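Local coordinates for fructose-1,6-bisphosphatase/inositol-1-monophosphatase (Thermotoga maritima, PDB 2P3N), which dephosphorylates inositol 1-phosphate, fructose 1,6-bisphosphate and several other phosphate esters with the help of magnesium, as a homotetramer, at residues E118-E123 against V184-V189; K159-M164 against I171-S176; F191-R196 against D240-V245; W200-G205 against F231-G236. One frame throughout, in Å; residues are numbered along the deposited sequence.

Contact 1: residues E118-E123 against V184-V189; sequences ETLYAE and VGAGRV
The guanidinium of Arg188 receives the Glu118 carboxylate at its edge, the two planes standing 75° apart, so the groups meet through one bond and not as a flat two-pronged pair. Arg188 NH1 donates to Glu118 OE1 at 2.7 Å, and the N-H points at the oxygen with an angle of 152°. The nitrogen comes to OE1 from above the carboxylate plane, while the oxygen lies somewhat tilted from the guanidinium plane. Both side chains are nearly stretched out and arrive from opposite directions; in Arg188 CG lies anti to the carbonyl carbon (chi1 -58°), and the extended chain beyond it carries NH1 across to the strand. The second carboxylate oxygen, OE2, is held by the hydroxyl of Tyr183.

Beside this bridge, one branch of Leu120 completes the contact: its CD2 lies 4.0 Å from Ala186 CB, a small apolar touch. Glu118, Leu120, Ala186 and Arg188 all also press on Phe130 of the neighbouring strand 127-130. Gly187, with positive phi, closes helix 177-185 in a Schellman motif, and Arg188 is the residue that follows this turn. The contact thus fastens the turn that ends helix 177-185, which lies between the two sheets of this alpha-beta-alpha-beta-alpha fold, to strand 118-123 of the larger sheet. Arg188 also packs on Gly90 of a second subunit.

Because Glu118 and Arg188 are both buried, each probably depends on the other to balance its charge, and their pairing is likely to keep both ionised.

Contact 2: residues K159-M164 against I171-S176; sequences KFIERM and IRILGS
Apolar contacts centre on Ile171, whose two branches serve different partners on helix 156-167. Its CG2 lies 3.6 Å from Ile161 CD1, the two side chains running alongside each other in reverse sense. The longer branch, with CG1 anti to the carbonyl carbon (chi1 -63°), goes to Met164 instead: Ile171 CD1 sits 3.6 Å from Met164 CG and 3.8 Å from Met164 CB, the two chains standing roughly perpendicular. Met164 bends beyond CG, so that the stem of the side chain rather than its sulfur end does the touching. Phe160 CE1 adds a looser contact, 4.3 Å from Ile171 CD1.

These residues join the helix to the final strand of a beta-alpha-beta unit, in which helix 156-167 links the parallel strands 147-150 and 170-172. Arg172, next along the strand, points away from the helix; it probably binds substrate, judged by relatives.

The apolar layer continues into the tetramer, where Ile161 packs on Ile161 of a second subunit, and Ile173 on Ile173 of that subunit. Among polar interactions, none crosses between the two segments. Within the helix Lys159 NZ makes a salt bridge to Glu162 OE2 at 3.1 Å, the nitrogen lying almost in line with the carboxylate C-O bond, and Lys159 NZ makes another to Glu162 OE1 of the second subunit.

Contact 3: residues F191-R196 against D240-V245; sequences FFVTWR and DEVVKV
The helical turn that presents Val242 to Phe191 and Val193 is closed by a backbone hydrogen bond from Lys244 N to Asp240 O, 3.1 Å long; between strand and helix themselves the contact is wholly apolar. Val242 divides its two methyl groups between the two strand residues. CG2 sits over the centre of the Phe191 ring, 3.7 Å from its centroid and only 10° off the normal, a CH-pi contact in which all six ring carbons lie at similar distances from the methyl. CG1, placed anti to the backbone N (chi1 171°), meets Val193 CG1 tip to tip at 3.8 Å. On the strand, Phe191 holds CG between its backbone N and carbonyl carbon (chi1 57°), a choice that lays the ring face beneath the methyl. A serine in place of Phe191 would lack the ring, and Val242 CG2 would probably lose the flat surface it rests on, with a gap opening between strand and helix.

Phe192, in between, points to the other side of the sheet, where it packs on helix 177-185. Strand 191-195 is central in the smaller sheet, pairing with strands 147-150 and 230-234. Helix 239-253 lies against one side of that sheet next to helix 156-167: Val245 touches Met164 there, and Phe160 of the same helix reaches Val193.

Contact 4: residues W200-G205 against F231-G236; sequences WDIAAG and FIFSNG
Helix residues 200-205 run roughly parallel to strand 231-234, the short axes 28° apart and 11.0 Å from each other at closest. Ile202 stands opposite Phe231, and one turn on Gly205 stands opposite Phe233, with CA atoms 8.3 Å apart in the pair Ile202-Phe231. The helix is kinked here, the N atoms of Ala204 and Gly205 making no bond to the preceding turn.

Ile202 meets two phenylalanines, one with each branch. Its CB lies over the centre of the Phe231 ring, 4.2 Å from the centroid, in a CH-pi contact. CG1, lodged between the backbone N and the carbonyl carbon (chi1 50°), comes within 3.3 Å of Phe231 CE2, a tight approach, and CD1 follows beside the CE2-CZ rim, 3.4 Å from Phe231 CZ. The other branch serves the second ring: Ile202 CG2 approaches the edge of Phe233, 3.7 Å from CZ. Phe233 CE2 lies 3.5 Å from Gly205 O, so the ring also rests against helix backbone. Replacing Phe231 with an alanine would remove the ring, and the CG1-CD1 arm of Ile202 would probably be left free to turn above a gap.

The neighbour of Ile202, Asp201, probably binds the second magnesium, as in relatives, and its OD2 accepts from Asn198 N. Contacts that are largely apolar, with no hydrogen bond between the two segments, thus anchor to the smaller sheet the helix turn that carries this ligand, consistent with a role in keeping the carboxylate placed beside Asp79.

Overall arrangement
Contacts 2, 3 and 4 all reach the five-stranded smaller sheet, while contact 1 ties the end of helix 177-185 and the turn after it to the larger one. Contact 2 is nested within the loop closed by contact 1; contact 3 follows and encloses contact 4. Strands 191-195 and 230-234, neighbours in the sheet, join contacts 3 and 4, whose centres are 11 Å apart and lie on opposite sides of it. Contacts 2 and 3, centres 10 Å apart, share the outer helical layer; contacts 1 and 4, centres 11 Å apart, meet in the layer between the sheets through Val184 and Phe233. Together they span the sandwich, and contacts 1 and 2 also meet a second subunit.

Contact 1: residues E118-E123 against V184-V189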
loop_
_atom_site.group_PDB
_atom_site.type_symbol
_atom_site.label_atom_id
_atom_site.label_comp_id
_atom_site.label_asym_id
_atom_site.label_seq_id
_atom_site.Cartn_x
_atom_site.Cartn_y
_atom_site.Cartn_z
ATOM N N GLU A 118 -7.187 4.746 2.037
ATOM C CA GLU A 118 -8.186 5.469 1.283
ATOM C C GLU A 118 -8.561 6.712 2.051
ATOM O O GLU A 118 -8.948 6.637 3.214
ATOM C CB GLU A 118 -9.421 4.609 1.089
ATOM C CG GLU A 118 -9.132 3.324 0.347
ATOM C CD GLU A 118 -10.379 2.524 0.083
ATOM O OE1 GLU A 118 -10.358 1.725 -0.881
ATOM O OE2 GLU A 118 -11.370 2.692 0.838
ATOM N N THR A 119 -8.418 7.862 1.405
ATOM C CA THR A 119 -8.762 9.119 2.034
ATOM C C THR A 119 -9.754 9.840 1.131
ATOM O O THR A 119 -9.398 10.369 0.079
ATOM C CB THR A 119 -7.529 10.031 2.262
ATOM O OG1 THR A 119 -6.466 9.282 2.871
ATOM C CG2 THR A 119 -7.906 11.180 3.216
ATOM N N LEU A 120 -11.010 9.834 1.561
ATOM C CA LEU A 120 -12.085 10.477 0.838
ATOM C C LEU A 120 -12.401 11.782 1.562
ATOM O O LEU A 120 -12.513 11.802 2.783
ATOM C CB LEU A 120 -13.299 9.546 0.814
ATOM C CG LEU A 120 -12.931 8.196 0.191
ATOM C CD1 LEU A 120 -12.539 7.237 1.291
ATOM C CD2 LEU A 120 -14.097 7.630 -0.598
ATOM N N TYR A 121 -12.518 12.876 0.819
ATOM C CA TYR A 121 -12.818 14.163 1.436
ATOM C C TYR A 121 -13.556 15.107 0.507
ATOM O O TYR A 121 -13.590 14.916 -0.702
ATOM C CB TYR A 121 -11.535 14.846 1.907
ATOM C CG TYR A 121 -10.483 14.938 0.837
ATOM C CD1 TYR A 121 -9.661 13.852 0.547
ATOM C CD2 TYR A 121 -10.346 16.093 0.074
ATOM C CE1 TYR A 121 -8.726 13.912 -0.483
ATOM C CE2 TYR A 121 -9.417 16.165 -0.959
ATOM C CZ TYR A 121 -8.613 15.072 -1.232
ATOM O OH TYR A 121 -7.710 15.145 -2.259
ATOM N N ALA A 122 -14.142 16.141 1.090
ATOM C CA ALA A 122 -14.877 17.135 0.325
ATOM C C ALA A 122 -15.061 18.411 1.125
ATOM O O ALA A 122 -15.395 18.369 2.307
ATOM C CB ALA A 122 -16.245 16.586 -0.084
ATOM N N GLU A 123 -14.809 19.541 0.477
ATOM C CA GLU A 123 -15.006 20.848 1.085
ATOM C C GLU A 123 -16.194 21.415 0.282
ATOM O O GLU A 123 -16.370 21.078 -0.896
ATOM C CB GLU A 123 -13.748 21.700 0.924
ATOM C CG GLU A 123 -13.768 22.994 1.703
ATOM C CD GLU A 123 -12.391 23.616 1.797
ATOM O OE1 GLU A 123 -11.698 23.688 0.756
ATOM O OE2 GLU A 123 -11.996 24.033 2.908
ATOM N N VAL A 184 -20.357 5.893 -1.637
ATOM C CA VAL A 184 -21.378 6.242 -2.621
ATOM C C VAL A 184 -20.881 7.472 -3.366
ATOM O O VAL A 184 -21.083 7.611 -4.573
ATOM C CB VAL A 184 -22.773 6.560 -1.973
ATOM C CG1 VAL A 184 -23.076 5.591 -0.837
ATOM C CG2 VAL A 184 -22.830 7.998 -1.505
ATOM N N GLY A 185 -20.220 8.362 -2.637
ATOM C CA GLY A 185 -19.696 9.565 -3.252
ATOM C C GLY A 185 -18.627 9.229 -4.273
ATOM O O GLY A 185 -18.429 9.976 -5.223
ATOM N N ALA A 186 -17.940 8.102 -4.079
ATOM C CA ALA A 186 -16.871 7.665 -4.982
ATOM C C ALA A 186 -17.382 6.726 -6.063
ATOM O O ALA A 186 -16.597 6.199 -6.840
ATOM C CB ALA A 186 -15.761 6.976 -4.192
ATOM N N GLY A 187 -18.693 6.513 -6.102
ATOM C CA GLY A 187 -19.286 5.638 -7.102
ATOM C C GLY A 187 -19.172 4.141 -6.835
ATOM O O GLY A 187 -19.676 3.321 -7.604
ATOM N N ARG A 188 -18.519 3.772 -5.742
ATOM C CA ARG A 188 -18.351 2.369 -5.421
ATOM C C ARG A 188 -19.668 1.677 -5.095
ATOM O O ARG A 188 -19.866 0.522 -5.472
ATOM C CB ARG A 188 -17.359 2.223 -4.272
ATOM C CG ARG A 188 -16.005 2.825 -4.603
ATOM C CD ARG A 188 -14.944 2.360 -3.647
ATOM N NE ARG A 188 -13.629 2.772 -4.104
ATOM C CZ ARG A 188 -12.499 2.427 -3.504
ATOM N NH1 ARG A 188 -12.536 1.664 -2.418
ATOM N NH2 ARG A 188 -11.338 2.837 -3.997
ATOM N N VAL A 189 -20.555 2.360 -4.374
ATOM C CA VAL A 189 -21.869 1.798 -4.061
ATOM C C VAL A 189 -22.901 2.743 -4.605
ATOM O O VAL A 189 -22.584 3.889 -4.934
ATOM C CB VAL A 189 -22.151 1.622 -2.554
ATOM C CG1 VAL A 189 -21.499 0.346 -2.060
ATOM C CG2 VAL A 189 -21.688 2.844 -1.778
#

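Contact 2: residues K159-M164 against I171-S176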
loop_
_atom_site.group_PDB
_atom_site.type_symbol
_atom_site.label_atom_id
_atom_site.label_comp_id
_atom_site.label_asym_id
_atom_site.label_seq_id
_atom_site.Cartn_x
_atom_site.Cartn_y
_atom_site.Cartn_z
ATOM N N LYS A 159 -34.327 -7.309 7.651
ATOM C CA LYS A 159 -35.559 -7.061 6.908
ATOM C C LYS A 159 -35.270 -6.289 5.631
ATOM O O LYS A 159 -35.740 -6.661 4.554
ATOM C CB LYS A 159 -36.561 -6.279 7.768
ATOM C CG LYS A 159 -37.304 -7.133 8.776
ATOM C CD LYS A 159 -38.195 -8.145 8.070
ATOM C CE LYS A 159 -38.800 -9.135 9.051
ATOM N NZ LYS A 159 -37.758 -9.989 9.687
ATOM N N PHE A 160 -34.499 -5.213 5.763
ATOM C CA PHE A 160 -34.139 -4.382 4.622
ATOM C C PHE A 160 -33.482 -5.233 3.540
ATOM O O PHE A 160 -33.524 -4.896 2.356
ATOM C CB PHE A 160 -33.203 -3.265 5.068
ATOM C CG PHE A 160 -32.765 -2.359 3.950
ATOM C CD1 PHE A 160 -31.602 -2.621 3.238
ATOM C CD2 PHE A 160 -33.512 -1.233 3.617
ATOM C CE1 PHE A 160 -31.187 -1.770 2.208
ATOM C CE2 PHE A 160 -33.103 -0.377 2.588
ATOM C CZ PHE A 160 -31.939 -0.646 1.885
ATOM N N ILE A 161 -32.863 -6.334 3.954
ATOM C CA ILE A 161 -32.247 -7.244 3.003
ATOM C C ILE A 161 -33.399 -7.869 2.225
ATOM O O ILE A 161 -33.484 -7.727 1.003
ATOM C CB ILE A 161 -31.486 -8.388 3.702
ATOM C CG1 ILE A 161 -30.294 -7.835 4.483
ATOM C CG2 ILE A 161 -31.046 -9.417 2.673
ATOM C CD1 ILE A 161 -29.262 -7.162 3.631
ATOM N N GLU A 162 -34.286 -8.542 2.960
ATOM C CA GLU A 162 -35.458 -9.221 2.400
ATOM C C GLU A 162 -36.155 -8.417 1.318
ATOM O O GLU A 162 -36.431 -8.928 0.230
ATOM C CB GLU A 162 -36.464 -9.536 3.509
ATOM C CG GLU A 162 -35.897 -10.405 4.618
ATOM C CD GLU A 162 -36.948 -10.847 5.623
ATOM O OE1 GLU A 162 -37.930 -11.500 5.204
ATOM O OE2 GLU A 162 -36.789 -10.549 6.832
ATOM N N ARG A 163 -36.437 -7.158 1.629
ATOM C CA ARG A 163 -37.111 -6.267 0.699
ATOM C C ARG A 163 -36.241 -5.984 -0.517
ATOM O O ARG A 163 -36.657 -6.183 -1.659
ATOM C CB ARG A 163 -37.419 -4.931 1.372
ATOM C CG ARG A 163 -37.712 -4.997 2.856
ATOM C CD ARG A 163 -39.138 -5.400 3.151
ATOM N NE ARG A 163 -39.303 -6.849 3.147
ATOM C CZ ARG A 163 -40.413 -7.473 3.524
ATOM N NH1 ARG A 163 -40.470 -8.799 3.491
ATOM N NH2 ARG A 163 -41.467 -6.772 3.933
ATOM N N MET A 164 -35.026 -5.519 -0.247
ATOM C CA MET A 164 -34.071 -5.131 -1.281
ATOM C C MET A 164 -33.438 -6.251 -2.106
ATOM O O MET A 164 -33.245 -6.102 -3.311
ATOM C CB MET A 164 -32.968 -4.281 -0.641
ATOM C CG MET A 164 -32.555 -3.103 -1.490
ATOM S SD MET A 164 -33.988 -2.139 -2.000
ATOM C CE MET A 164 -33.772 -0.629 -1.082
ATOM N N ILE A 171 -26.410 -6.493 -1.878
ATOM C CA ILE A 171 -26.398 -5.599 -0.720
ATOM C C ILE A 171 -25.134 -5.808 0.105
ATOM O O ILE A 171 -24.703 -6.945 0.323
ATOM C CB ILE A 171 -27.623 -5.828 0.197
ATOM C CG1 ILE A 171 -28.923 -5.504 -0.551
ATOM C CG2 ILE A 171 -27.500 -4.951 1.442
ATOM C CD1 ILE A 171 -29.139 -4.018 -0.826
ATOM N N ARG A 172 -24.544 -4.708 0.572
ATOM C CA ARG A 172 -23.318 -4.782 1.363
ATOM C C ARG A 172 -23.431 -4.270 2.794
ATOM O O ARG A 172 -24.146 -3.307 3.084
ATOM C CB ARG A 172 -22.186 -4.025 0.656
ATOM C CG ARG A 172 -21.700 -4.669 -0.641
ATOM C CD ARG A 172 -21.301 -6.135 -0.415
ATOM N NE ARG A 172 -20.967 -6.831 -1.659
ATOM C CZ ARG A 172 -21.361 -8.068 -1.952
ATOM N NH1 ARG A 172 -21.004 -8.620 -3.105
ATOM N NH2 ARG A 172 -22.120 -8.751 -1.101
ATOM N N ILE A 173 -22.708 -4.947 3.680
ATOM C CA ILE A 173 -22.636 -4.609 5.100
ATOM C C ILE A 173 -21.148 -4.739 5.429
ATOM O O ILE A 173 -20.681 -5.815 5.821
ATOM C CB ILE A 173 -23.423 -5.610 5.947
ATOM C CG1 ILE A 173 -24.904 -5.534 5.588
ATOM C CG2 ILE A 173 -23.203 -5.322 7.419
ATOM C CD1 ILE A 173 -25.763 -6.499 6.359
ATOM N N LEU A 174 -20.419 -3.635 5.261
ATOM C CA LEU A 174 -18.973 -3.600 5.459
ATOM C C LEU A 174 -18.504 -3.338 6.870
ATOM O O LEU A 174 -17.538 -3.950 7.315
ATOM C CB LEU A 174 -18.352 -2.556 4.538
ATOM C CG LEU A 174 -18.855 -2.513 3.096
ATOM C CD1 LEU A 174 -20.282 -1.963 3.068
ATOM C CD2 LEU A 174 -17.939 -1.619 2.273
ATOM N N GLY A 175 -19.151 -2.404 7.561
ATOM C CA GLY A 175 -18.761 -2.135 8.934
ATOM C C GLY A 175 -18.462 -0.705 9.318
ATOM O O GLY A 175 -18.389 -0.399 10.509
ATOM N N SER A 176 -18.295 0.172 8.333
ATOM C CA SER A 176 -17.990 1.565 8.626
ATOM C C SER A 176 -19.003 2.527 8.026
ATOM O O SER A 176 -19.100 2.673 6.810
ATOM C CB SER A 176 -16.581 1.913 8.124
ATOM O OG SER A 176 -16.159 3.181 8.608
#

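Contact 3: residues F191-R196 against D240-V245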
loop_
_atom_site.group_PDB
_atom_site.type_symbol
_atom_site.label_atom_id
_atom_site.label_comp_id
_atom_site.label_asym_id
_atom_site.label_seq_id
_atom_site.Cartn_x
_atom_site.Cartn_y
_atom_site.Cartn_z
ATOM N N PHE A 191 -26.141 3.272 -3.015
ATOM C CA PHE A 191 -26.880 3.931 -1.952
ATOM C C PHE A 191 -26.559 3.316 -0.601
ATOM O O PHE A 191 -26.209 2.134 -0.508
ATOM C CB PHE A 191 -28.388 3.883 -2.231
ATOM C CG PHE A 191 -28.936 2.493 -2.401
ATOM C CD1 PHE A 191 -29.144 1.670 -1.300
ATOM C CD2 PHE A 191 -29.235 2.002 -3.670
ATOM C CE1 PHE A 191 -29.644 0.369 -1.458
ATOM C CE2 PHE A 191 -29.735 0.703 -3.844
ATOM C CZ PHE A 191 -29.939 -0.115 -2.737
ATOM N N PHE A 192 -26.666 4.140 0.439
ATOM C CA PHE A 192 -26.385 3.720 1.808
ATOM C C PHE A 192 -27.464 4.284 2.734
ATOM O O PHE A 192 -27.813 5.467 2.653
ATOM C CB PHE A 192 -24.984 4.214 2.223
ATOM C CG PHE A 192 -24.602 3.880 3.650
ATOM C CD1 PHE A 192 -24.682 2.574 4.129
ATOM C CD2 PHE A 192 -24.170 4.881 4.519
ATOM C CE1 PHE A 192 -24.335 2.273 5.454
ATOM C CE2 PHE A 192 -23.823 4.589 5.837
ATOM C CZ PHE A 192 -23.907 3.285 6.305
ATOM N N VAL A 193 -27.987 3.424 3.607
ATOM C CA VAL A 193 -29.038 3.805 4.547
ATOM C C VAL A 193 -28.699 3.438 5.993
ATOM O O VAL A 193 -28.315 2.299 6.278
ATOM C CB VAL A 193 -30.370 3.135 4.154
ATOM C CG1 VAL A 193 -30.803 3.620 2.778
ATOM C CG2 VAL A 193 -30.206 1.629 4.134
ATOM N N THR A 194 -28.834 4.411 6.898
ATOM C CA THR A 194 -28.543 4.204 8.319
ATOM C C THR A 194 -29.755 4.478 9.196
ATOM O O THR A 194 -30.733 5.088 8.761
ATOM C CB THR A 194 -27.397 5.104 8.839
ATOM O OG1 THR A 194 -27.779 6.481 8.735
ATOM C CG2 THR A 194 -26.132 4.877 8.053
ATOM N N TRP A 195 -29.657 4.055 10.452
ATOM C CA TRP A 195 -30.748 4.193 11.402
ATOM C C TRP A 195 -30.225 4.426 12.814
ATOM O O TRP A 195 -29.409 3.658 13.317
ATOM C CB TRP A 195 -31.574 2.911 11.367
ATOM C CG TRP A 195 -32.991 3.072 11.748
ATOM C CD1 TRP A 195 -33.736 4.213 11.674
ATOM C CD2 TRP A 195 -33.888 2.029 12.150
ATOM N NE1 TRP A 195 -35.048 3.945 11.997
ATOM C CE2 TRP A 195 -35.169 2.613 12.292
ATOM C CE3 TRP A 195 -33.735 0.658 12.399
ATOM C CZ2 TRP A 195 -36.298 1.868 12.670
ATOM C CZ3 TRP A 195 -34.861 -0.087 12.777
ATOM C CH2 TRP A 195 -36.123 0.524 12.906
ATOM N N ARG A 196 -30.712 5.482 13.453
ATOM C CA ARG A 196 -30.305 5.811 14.814
ATOM C C ARG A 196 -28.802 5.992 14.915
ATOM O O ARG A 196 -28.139 5.278 15.663
ATOM C CB ARG A 196 -30.732 4.709 15.789
ATOM C CG ARG A 196 -32.155 4.215 15.608
ATOM C CD ARG A 196 -32.605 3.438 16.832
ATOM N NE ARG A 196 -33.732 2.559 16.545
ATOM C CZ ARG A 196 -33.664 1.495 15.750
ATOM N NH1 ARG A 196 -32.521 1.175 15.155
ATOM N NH2 ARG A 196 -34.736 0.741 15.565
ATOM N N ASP A 240 -35.702 7.605 -4.717
ATOM C CA ASP A 240 -37.087 7.281 -4.371
ATOM C C ASP A 240 -37.340 5.784 -4.343
ATOM O O ASP A 240 -38.108 5.294 -3.513
ATOM C CB ASP A 240 -38.042 7.966 -5.347
ATOM C CG ASP A 240 -37.832 9.471 -5.396
ATOM O OD1 ASP A 240 -37.761 10.098 -4.313
ATOM O OD2 ASP A 240 -37.736 10.027 -6.512
ATOM N N GLU A 241 -36.685 5.056 -5.241
ATOM C CA GLU A 241 -36.835 3.608 -5.284
ATOM C C GLU A 241 -36.460 3.041 -3.910
ATOM O O GLU A 241 -37.008 2.020 -3.470
ATOM C CB GLU A 241 -35.938 3.017 -6.382
ATOM C CG GLU A 241 -36.681 2.633 -7.668
ATOM C CD GLU A 241 -35.834 2.789 -8.938
ATOM O OE1 GLU A 241 -35.667 3.937 -9.417
ATOM O OE2 GLU A 241 -35.336 1.763 -9.457
ATOM N N VAL A 242 -35.538 3.729 -3.234
ATOM C CA VAL A 242 -35.070 3.334 -1.903
ATOM C C VAL A 242 -35.943 3.929 -0.780
ATOM O O VAL A 242 -36.318 3.222 0.161
ATOM C CB VAL A 242 -33.575 3.748 -1.693
ATOM C CG1 VAL A 242 -33.153 3.533 -0.247
ATOM C CG2 VAL A 242 -32.678 2.927 -2.611
ATOM N N VAL A 243 -36.271 5.216 -0.883
ATOM C CA VAL A 243 -37.101 5.863 0.129
ATOM C C VAL A 243 -38.296 4.970 0.441
ATOM O O VAL A 243 -38.667 4.796 1.599
ATOM C CB VAL A 243 -37.632 7.241 -0.344
ATOM C CG1 VAL A 243 -38.416 7.896 0.775
ATOM C CG2 VAL A 243 -36.480 8.143 -0.766
ATOM N N LYS A 244 -38.884 4.388 -0.599
ATOM C CA LYS A 244 -40.044 3.521 -0.421
ATOM C C LYS A 244 -39.722 2.259 0.364
ATOM O O LYS A 244 -40.287 2.019 1.425
ATOM C CB LYS A 244 -40.630 3.107 -1.775
ATOM C CG LYS A 244 -42.020 2.464 -1.670
ATOM C CD LYS A 244 -42.207 1.287 -2.630
ATOM C CE LYS A 244 -41.509 0.019 -2.122
ATOM N NZ LYS A 244 -42.073 -0.452 -0.821
ATOM N N VAL A 245 -38.819 1.447 -0.172
ATOM C CA VAL A 245 -38.445 0.190 0.471
ATOM C C VAL A 245 -38.070 0.347 1.936
ATOM O O VAL A 245 -38.338 -0.536 2.749
ATOM C CB VAL A 245 -37.261 -0.482 -0.254
ATOM C CG1 VAL A 245 -36.979 -1.845 0.366
ATOM C CG2 VAL A 245 -37.569 -0.614 -1.737
#

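Contact 4: residues W200-G205 against F231-G236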
loop_
_atom_site.group_PDB
_atom_site.type_symbol
_atom_site.label_atom_id
_atom_site.label_comp_id
_atom_site.label_asym_id
_atom_site.label_seq_id
_atom_site.Cartn_x
_atom_site.Cartn_y
_atom_site.Cartn_z
ATOM N N TRP A 200 -21.527 12.208 14.299
ATOM C CA TRP A 200 -20.114 11.923 14.017
ATOM C C TRP A 200 -19.937 10.772 13.042
ATOM O O TRP A 200 -18.847 10.576 12.492
ATOM C CB TRP A 200 -19.322 11.647 15.305
ATOM C CG TRP A 200 -19.933 10.670 16.251
ATOM C CD1 TRP A 200 -19.930 9.308 16.157
ATOM C CD2 TRP A 200 -20.608 10.988 17.466
ATOM N NE1 TRP A 200 -20.559 8.755 17.246
ATOM C CE2 TRP A 200 -20.986 9.766 18.065
ATOM C CE3 TRP A 200 -20.932 12.191 18.109
ATOM C CZ2 TRP A 200 -21.669 9.709 19.278
ATOM C CZ3 TRP A 200 -21.607 12.135 19.314
ATOM C CH2 TRP A 200 -21.970 10.900 19.888
ATOM N N ASP A 201 -21.025 10.029 12.831
ATOM C CA ASP A 201 -21.053 8.897 11.918
ATOM C C ASP A 201 -21.394 9.365 10.507
ATOM O O ASP A 201 -21.008 8.720 9.534
ATOM C CB ASP A 201 -22.114 7.871 12.351
ATOM C CG ASP A 201 -21.803 7.221 13.682
ATOM O OD1 ASP A 201 -20.738 6.569 13.806
ATOM O OD2 ASP A 201 -22.637 7.356 14.605
ATOM N N ILE A 202 -22.104 10.488 10.391
ATOM C CA ILE A 202 -22.518 10.967 9.075
ATOM C C ILE A 202 -22.188 12.396 8.632
ATOM O O ILE A 202 -22.432 12.743 7.480
ATOM C CB ILE A 202 -24.047 10.750 8.884
ATOM C CG1 ILE A 202 -24.823 11.291 10.090
ATOM C CG2 ILE A 202 -24.342 9.278 8.722
ATOM C CD1 ILE A 202 -24.865 12.808 10.183
ATOM N N ALA A 203 -21.631 13.219 9.515
ATOM C CA ALA A 203 -21.316 14.605 9.158
ATOM C C ALA A 203 -20.333 14.741 7.995
ATOM O O ALA A 203 -20.469 15.640 7.159
ATOM C CB ALA A 203 -20.778 15.356 10.380
ATOM N N ALA A 204 -19.340 13.858 7.948
ATOM C CA ALA A 204 -18.344 13.919 6.892
ATOM C C ALA A 204 -18.870 13.254 5.642
ATOM O O ALA A 204 -18.702 13.771 4.545
ATOM C CB ALA A 204 -17.062 13.254 7.341
ATOM N N GLY A 205 -19.516 12.107 5.811
ATOM C CA GLY A 205 -20.050 11.390 4.667
ATOM C C GLY A 205 -21.174 12.136 3.975
ATOM O O GLY A 205 -21.546 11.822 2.845
ATOM N N PHE A 231 -30.818 8.197 7.706
ATOM C CA PHE A 231 -30.046 8.656 6.556
ATOM C C PHE A 231 -30.083 7.777 5.326
ATOM O O PHE A 231 -29.935 6.556 5.399
ATOM C CB PHE A 231 -28.592 8.878 6.971
ATOM C CG PHE A 231 -28.352 10.202 7.626
ATOM C CD1 PHE A 231 -28.201 11.344 6.861
ATOM C CD2 PHE A 231 -28.307 10.311 9.005
ATOM C CE1 PHE A 231 -28.009 12.569 7.455
ATOM C CE2 PHE A 231 -28.118 11.535 9.604
ATOM C CZ PHE A 231 -27.969 12.669 8.825
ATOM N N ILE A 232 -30.275 8.430 4.187
ATOM C CA ILE A 232 -30.317 7.747 2.909
ATOM C C ILE A 232 -29.346 8.433 1.962
ATOM O O ILE A 232 -29.582 9.570 1.539
ATOM C CB ILE A 232 -31.740 7.784 2.283
ATOM C CG1 ILE A 232 -32.750 7.130 3.237
ATOM C CG2 ILE A 232 -31.741 7.058 0.928
ATOM C CD1 ILE A 232 -34.184 7.160 2.746
ATOM N N PHE A 233 -28.245 7.750 1.654
ATOM C CA PHE A 233 -27.238 8.272 0.729
ATOM C C PHE A 233 -27.448 7.584 -0.616
ATOM O O PHE A 233 -27.618 6.360 -0.676
ATOM C CB PHE A 233 -25.817 7.980 1.226
ATOM C CG PHE A 233 -25.497 8.587 2.567
ATOM C CD1 PHE A 233 -25.874 7.946 3.743
ATOM C CD2 PHE A 233 -24.811 9.796 2.652
ATOM C CE1 PHE A 233 -25.568 8.502 4.981
ATOM C CE2 PHE A 233 -24.504 10.360 3.887
ATOM C CZ PHE A 233 -24.882 9.713 5.053
ATOM N N SER A 234 -27.427 8.355 -1.697
ATOM C CA SER A 234 -27.644 7.763 -3.006
ATOM C C SER A 234 -27.028 8.587 -4.135
ATOM O O SER A 234 -26.627 9.731 -3.936
ATOM C CB SER A 234 -29.154 7.611 -3.240
ATOM O OG SER A 234 -29.460 6.511 -4.083
ATOM N N ASN A 235 -26.950 7.990 -5.321
ATOM C CA ASN A 235 -26.422 8.678 -6.494
ATOM C C ASN A 235 -27.445 9.683 -7.023
ATOM O O ASN A 235 -27.191 10.377 -8.009
ATOM C CB ASN A 235 -26.087 7.676 -7.605
ATOM C CG ASN A 235 -27.199 6.672 -7.845
ATOM O OD1 ASN A 235 -28.370 6.950 -7.580
ATOM N ND2 ASN A 235 -26.839 5.499 -8.367
ATOM N N GLY A 236 -28.602 9.751 -6.363
ATOM C CA GLY A 236 -29.647 10.665 -6.791
ATOM C C GLY A 236 -30.361 10.169 -8.037
ATOM O O GLY A 236 -31.025 10.943 -8.716
#